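Local coordinates for signal recognition particle subunit srp14 (Schizosaccharomyces pombe, PDB 2W9J), which forms part of the fungal signal recognition particle, an RNA-protein complex that probably directs nascent secretory and membrane proteins to the endoplasmic reticulum during their synthesis, at residues S45-A50 against S59-L64. Sequence-based numbering, arbitrary orientation.
Sequences SVLIRA and STVVEL
With chi1 of -61° Ile48 sets CG1 anti to its carbonyl carbon, and with chi2 of 178° the chain runs on extended to CD1, which meets CG2 of Val62 at 3.6 Å, the methyl that is likewise anti to its carbonyl carbon. The two residues sit diagonally across an antiparallel beta hairpin formed by strands 45-51 and 57-63, part of the sheet that packs against two helices in the alpha-beta-beta-beta-alpha fold of the SRP9/SRP14 family. Val46, Ile48, Thr60 and Val62 share the face turned to these helices: Phe67 and Phe70 of helix 67-76 and Phe8 of helix 5-17 lie against it. Beta-branched side chains suit the extended backbone, and the apolar ones meet the helices, Ile48 and Val62 buried and Val46 partly exposed; Thr60 fits among them because its OG1 is hydrogen-bonded to the carbonyl of Leu3 and to Asn5. On the reverse face Leu47 and Val61 form a non-hydrogen-bonded pair, their CA atoms 4.4 Å apart. Leu47 CD1 touches Val61 CG2 at 3.8 Å, and both residues touch Leu2. Ser45 has its hydroxyl satisfied by the carbonyl of Glu38, while the same OG comes within 3.5 Å of Val61 CG1. Further along this face, Leu47 CD2 lies over one face of the Arg49 guanidinium, toward its rim. Two hydrogen-bonded pairs, Val46 with Val62 and Ile48 with Thr60, tie the strands together through four backbone bonds. The carbonyl of Val46 accepts the N-H of Val62, and CA of Val61 makes a CA-H...O contact with the same oxygen. Straightest at its acceptor is the bond from Ile48 N to Thr60 O, 2.9 Å long with a C=O...N angle of 175°.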
loop_
_atom_site.group_PDB
_atom_site.type_symbol
_atom_site.label_atom_id
_atom_site.label_comp_id
_atom_site.label_asym_id
_atom_site.label_seq_id
_atom_site.Cartn_x
_atom_site.Cartn_y
_atom_site.Cartn_z
ATOM N N SER A 45 -2.460 -8.685 -12.851
ATOM C CA SER A 45 -2.594 -7.914 -11.616
ATOM C C SER A 45 -1.349 -7.064 -11.392
ATOM O O SER A 45 -0.440 -7.074 -12.225
ATOM C CB SER A 45 -2.846 -8.828 -10.423
ATOM O OG SER A 45 -1.762 -9.701 -10.229
ATOM N N VAL A 46 -1.302 -6.333 -10.274
ATOM C CA VAL A 46 -0.256 -5.324 -10.076
ATOM C C VAL A 46 0.466 -5.436 -8.753
ATOM O O VAL A 46 -0.153 -5.638 -7.707
ATOM C CB VAL A 46 -0.816 -3.898 -10.284
ATOM C CG1 VAL A 46 0.019 -2.841 -9.566
ATOM C CG2 VAL A 46 -0.882 -3.601 -11.767
ATOM N N LEU A 47 1.786 -5.304 -8.811
ATOM C CA LEU A 47 2.608 -5.288 -7.624
ATOM C C LEU A 47 2.809 -3.851 -7.192
ATOM O O LEU A 47 3.367 -3.048 -7.933
ATOM C CB LEU A 47 3.944 -5.953 -7.912
ATOM C CG LEU A 47 5.072 -5.927 -6.882
ATOM C CD1 LEU A 47 4.752 -6.741 -5.649
ATOM C CD2 LEU A 47 6.316 -6.465 -7.525
ATOM N N ILE A 48 2.351 -3.542 -5.985
ATOM C CA ILE A 48 2.516 -2.220 -5.386
ATOM C C ILE A 48 3.596 -2.228 -4.300
ATOM O O ILE A 48 3.572 -3.074 -3.379
ATOM C CB ILE A 48 1.184 -1.727 -4.791
ATOM C CG1 ILE A 48 0.154 -1.633 -5.904
ATOM C CG2 ILE A 48 1.350 -0.369 -4.122
ATOM C CD1 ILE A 48 -1.191 -1.210 -5.454
ATOM N N ARG A 49 4.542 -1.297 -4.416
ATOM C CA ARG A 49 5.558 -1.081 -3.386
ATOM C C ARG A 49 5.378 0.303 -2.778
ATOM O O ARG A 49 5.240 1.276 -3.515
ATOM C CB ARG A 49 6.954 -1.132 -3.979
ATOM C CG ARG A 49 7.297 -2.352 -4.776
ATOM C CD ARG A 49 8.547 -2.035 -5.579
ATOM N NE ARG A 49 8.823 -2.973 -6.662
ATOM C CZ ARG A 49 8.039 -3.163 -7.726
ATOM N NH1 ARG A 49 6.879 -2.500 -7.855
ATOM N NH2 ARG A 49 8.414 -4.039 -8.662
ATOM N N ALA A 50 5.379 0.399 -1.448
ATOM C CA ALA A 50 5.367 1.698 -0.762
ATOM C C ALA A 50 6.558 1.847 0.190
ATOM O O ALA A 50 7.017 0.878 0.797
ATOM C CB ALA A 50 4.075 1.891 -0.019
ATOM N N SER A 59 5.115 -4.266 0.511
ATOM C CA SER A 59 4.678 -4.760 -0.800
ATOM C C SER A 59 3.396 -5.534 -0.715
ATOM O O SER A 59 3.157 -6.236 0.269
ATOM C CB SER A 59 5.693 -5.726 -1.367
ATOM O OG SER A 59 6.918 -5.091 -1.613
ATOM N N THR A 60 2.597 -5.439 -1.774
ATOM C CA THR A 60 1.424 -6.287 -1.931
ATOM C C THR A 60 1.050 -6.437 -3.402
ATOM O O THR A 60 1.380 -5.575 -4.229
ATOM C CB THR A 60 0.227 -5.771 -1.086
ATOM O OG1 THR A 60 -0.749 -6.809 -0.957
ATOM C CG2 THR A 60 -0.407 -4.516 -1.679
ATOM N N VAL A 61 0.403 -7.546 -3.744
ATOM C CA VAL A 61 -0.087 -7.723 -5.102
ATOM C C VAL A 61 -1.595 -7.550 -5.122
ATOM O O VAL A 61 -2.335 -8.304 -4.473
ATOM C CB VAL A 61 0.302 -9.078 -5.710
ATOM C CG1 VAL A 61 -0.335 -9.242 -7.077
ATOM C CG2 VAL A 61 1.818 -9.191 -5.832
ATOM N N VAL A 62 -2.035 -6.546 -5.874
ATOM C CA VAL A 62 -3.449 -6.241 -5.997
ATOM C C VAL A 62 -4.015 -6.772 -7.309
ATOM O O VAL A 62 -3.573 -6.390 -8.394
ATOM C CB VAL A 62 -3.723 -4.725 -5.859
ATOM C CG1 VAL A 62 -5.215 -4.476 -5.787
ATOM C CG2 VAL A 62 -3.033 -4.170 -4.608
ATOM N N GLU A 63 -5.006 -7.652 -7.191
ATOM C CA GLU A 63 -5.660 -8.250 -8.350
ATOM C C GLU A 63 -6.625 -7.257 -8.984
ATOM O O GLU A 63 -7.302 -6.523 -8.266
ATOM C CB GLU A 63 -6.376 -9.541 -7.947
ATOM C CG GLU A 63 -5.421 -10.600 -7.363
ATOM C CD GLU A 63 -5.777 -12.020 -7.798
ATOM O OE1 GLU A 63 -6.965 -12.290 -8.083
ATOM O OE2 GLU A 63 -4.866 -12.871 -7.856
ATOM N N LEU A 64 -6.683 -7.235 -10.318
ATOM C CA LEU A 64 -7.569 -6.312 -11.050
ATOM C C LEU A 64 -8.984 -6.232 -10.495
ATOM O O LEU A 64 -9.547 -5.149 -10.385
ATOM C CB LEU A 64 -7.647 -6.661 -12.538
ATOM C CG LEU A 64 -6.601 -6.098 -13.510
ATOM C CD1 LEU A 64 -7.192 -6.056 -14.927
ATOM C CD2 LEU A 64 -6.089 -4.709 -13.093
#